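Long-range contact in protein mini spindles (Drosophila melanogaster, PDB 5VJC), which probably binds tubulin through its TOG domains and so promotes microtubule dynamics and formation of the mitotic spindle: residues Y127-N132 with I164-F169. Numbering follows the deposited sequence.
Sequences YILAEN and ILVFPF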
loop_
_atom_site.group_PDB
_atom_site.type_symbol
_atom_site.label_atom_id
_atom_site.label_comp_id
_atom_site.label_asym_id
_atom_site.label_seq_id
_atom_site.Cartn_x
_atom_site.Cartn_y
_atom_site.Cartn_z
ATOM N N TYR A 127 0.677 -11.835 -13.784
ATOM C CA TYR A 127 1.985 -11.321 -13.390
ATOM C C TYR A 127 2.117 -11.405 -11.870
ATOM O O TYR A 127 1.154 -11.196 -11.138
ATOM C CB TYR A 127 2.174 -9.888 -13.887
ATOM C CG TYR A 127 3.497 -9.248 -13.475
ATOM C CD1 TYR A 127 4.688 -9.584 -14.121
ATOM C CD2 TYR A 127 3.547 -8.313 -12.439
ATOM C CE1 TYR A 127 5.910 -9.015 -13.736
ATOM C CE2 TYR A 127 4.752 -7.719 -12.055
ATOM C CZ TYR A 127 5.936 -8.082 -12.709
ATOM O OH TYR A 127 7.126 -7.505 -12.326
ATOM N N ILE A 128 3.322 -11.727 -11.427
ATOM C CA ILE A 128 3.714 -11.819 -10.030
ATOM C C ILE A 128 4.666 -10.671 -9.709
ATOM O O ILE A 128 5.709 -10.570 -10.356
ATOM C CB ILE A 128 4.428 -13.164 -9.780
ATOM C CG1 ILE A 128 3.428 -14.299 -9.927
ATOM C CG2 ILE A 128 5.086 -13.203 -8.413
ATOM C CD1 ILE A 128 2.257 -14.119 -9.056
ATOM N N LEU A 129 4.326 -9.793 -8.763
ATOM C CA LEU A 129 5.222 -8.678 -8.444
ATOM C C LEU A 129 6.583 -9.161 -7.962
ATOM O O LEU A 129 6.682 -10.091 -7.145
ATOM C CB LEU A 129 4.654 -7.747 -7.365
ATOM C CG LEU A 129 3.438 -6.832 -7.512
ATOM C CD1 LEU A 129 3.399 -5.854 -6.330
ATOM C CD2 LEU A 129 3.435 -6.071 -8.819
ATOM N N ALA A 130 7.634 -8.523 -8.466
ATOM C CA ALA A 130 8.954 -8.705 -7.888
ATOM C C ALA A 130 8.911 -8.264 -6.425
ATOM O O ALA A 130 8.121 -7.379 -6.060
ATOM C CB ALA A 130 9.993 -7.896 -8.658
ATOM N N GLU A 131 9.744 -8.884 -5.590
ATOM C CA GLU A 131 9.913 -8.461 -4.200
ATOM C C GLU A 131 10.151 -6.929 -4.106
ATOM O O GLU A 131 9.569 -6.237 -3.254
ATOM C CB GLU A 131 11.068 -9.231 -3.553
ATOM C CG GLU A 131 11.405 -8.767 -2.166
ATOM C CD GLU A 131 10.234 -8.940 -1.221
ATOM O OE1 GLU A 131 9.693 -10.067 -1.190
ATOM O OE2 GLU A 131 9.840 -7.951 -0.540
ATOM N N ASN A 132 10.953 -6.406 -5.022
ATOM C CA ASN A 132 11.281 -4.978 -5.026
ATOM C C ASN A 132 10.087 -4.110 -5.388
ATOM O O ASN A 132 9.933 -3.036 -4.841
ATOM C CB ASN A 132 12.417 -4.696 -6.000
ATOM C CG ASN A 132 13.602 -5.597 -5.762
ATOM O OD1 ASN A 132 13.521 -6.830 -5.924
ATOM N ND2 ASN A 132 14.713 -4.995 -5.358
ATOM N N ILE A 164 -2.715 -7.821 -2.977
ATOM C CA ILE A 164 -2.583 -9.086 -2.271
ATOM C C ILE A 164 -2.830 -10.280 -3.186
ATOM O O ILE A 164 -2.500 -11.387 -2.824
ATOM C CB ILE A 164 -3.550 -9.209 -1.069
ATOM C CG1 ILE A 164 -5.002 -9.126 -1.551
ATOM C CG2 ILE A 164 -3.251 -8.147 -0.045
ATOM C CD1 ILE A 164 -6.003 -8.863 -0.436
ATOM N N LEU A 165 -3.399 -10.052 -4.366
ATOM C CA LEU A 165 -3.594 -11.143 -5.316
ATOM C C LEU A 165 -2.323 -11.410 -6.124
ATOM O O LEU A 165 -2.188 -12.473 -6.721
ATOM C CB LEU A 165 -4.759 -10.829 -6.255
ATOM C CG LEU A 165 -6.071 -10.526 -5.505
ATOM C CD1 LEU A 165 -7.197 -10.113 -6.452
ATOM C CD2 LEU A 165 -6.475 -11.731 -4.666
ATOM N N VAL A 166 -1.390 -10.457 -6.138
ATOM C CA VAL A 166 -0.180 -10.606 -6.949
ATOM C C VAL A 166 1.114 -10.406 -6.154
ATOM O O VAL A 166 2.188 -10.276 -6.738
ATOM C CB VAL A 166 -0.155 -9.624 -8.144
ATOM C CG1 VAL A 166 -1.229 -9.981 -9.177
ATOM C CG2 VAL A 166 -0.268 -8.141 -7.666
ATOM N N PHE A 167 1.002 -10.437 -4.833
ATOM C CA PHE A 167 2.110 -10.185 -3.925
ATOM C C PHE A 167 1.750 -10.877 -2.608
ATOM O O PHE A 167 0.569 -10.912 -2.258
ATOM C CB PHE A 167 2.320 -8.664 -3.761
ATOM C CG PHE A 167 3.531 -8.296 -2.960
ATOM C CD1 PHE A 167 4.801 -8.507 -3.468
ATOM C CD2 PHE A 167 3.401 -7.734 -1.702
ATOM C CE1 PHE A 167 5.925 -8.181 -2.725
ATOM C CE2 PHE A 167 4.524 -7.398 -0.963
ATOM C CZ PHE A 167 5.778 -7.625 -1.468
ATOM N N PRO A 168 2.735 -11.450 -1.881
ATOM C CA PRO A 168 2.368 -12.294 -0.724
ATOM C C PRO A 168 1.484 -11.615 0.335
ATOM O O PRO A 168 1.833 -10.548 0.852
ATOM C CB PRO A 168 3.730 -12.665 -0.130
ATOM C CG PRO A 168 4.648 -12.676 -1.328
ATOM C CD PRO A 168 4.192 -11.468 -2.119
ATOM N N PHE A 169 0.349 -12.242 0.651
ATOM C CA PHE A 169 -0.604 -11.642 1.569
ATOM C C PHE A 169 0.010 -11.566 2.957
ATOM O O PHE A 169 -0.276 -10.630 3.681
ATOM C CB PHE A 169 -1.974 -12.388 1.583
ATOM C CG PHE A 169 -1.895 -13.880 1.839
ATOM C CD1 PHE A 169 -1.858 -14.380 3.138
ATOM C CD2 PHE A 169 -1.934 -14.777 0.783
ATOM C CE1 PHE A 169 -1.807 -15.754 3.381
ATOM C CE2 PHE A 169 -1.883 -16.161 1.012
ATOM C CZ PHE A 169 -1.821 -16.648 2.314
HETATM O O HOH W 1 4.723 -11.466 -5.775
#
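One backbone hydrogen bond joins the loop that leads into helix 131-142 to the turn between helices 150-166 and 169-178: Leu129 N donates to Val166 O over 3.0 Å, the nitrogen lying nearly along the C=O axis. A water donates to that same Val166 O and to Leu129 O, so Val166 O accepts two hydrogen bonds. Leu129 turns inward here, its CG anti to the carbonyl carbon (chi1 -68°). Its CB and CG lie against Val166 O, at 3.6 and 3.7 Å; beyond it CB meets Phe167 CD1 at 4.0 Å, CG meets Val166 CG2 at 3.9 Å, and CD1 reaches Phe167 CB at 4.0 Å. A branched, wholly apolar chain suits this position, since it can meet valine and phenylalanine at once while also touching Leu89 of helix 89-99 and Leu122 of helix 105-124. Val166 is compact and beta-branched, and its methyls diverge: CG2 to Leu129, CG1 to Tyr127 O at 3.3 Å. The Phe167 side chain, CG anti to the backbone N (chi1 -174°), crosses that of Leu129 at about a right angle; its long flat ring bridges from Leu129 to Val172 of helix 169-178, and Pro168 CD lies over one face, offset toward the rim. Its CZ lies 4.2 Å from Glu131 OE2; glutamate's bent chain (chi2 61°) lets that oxygen hydrogen-bond Ser135 in its own helix. An alanine in place of Phe167 would probably loosen the packing against Leu129, Val172 and Pro168. Two interhelical turns, one helical pair apart, thus meet on the same edge of the stack, consistent with the HEAT-repeat alpha-solenoid of TOG domains.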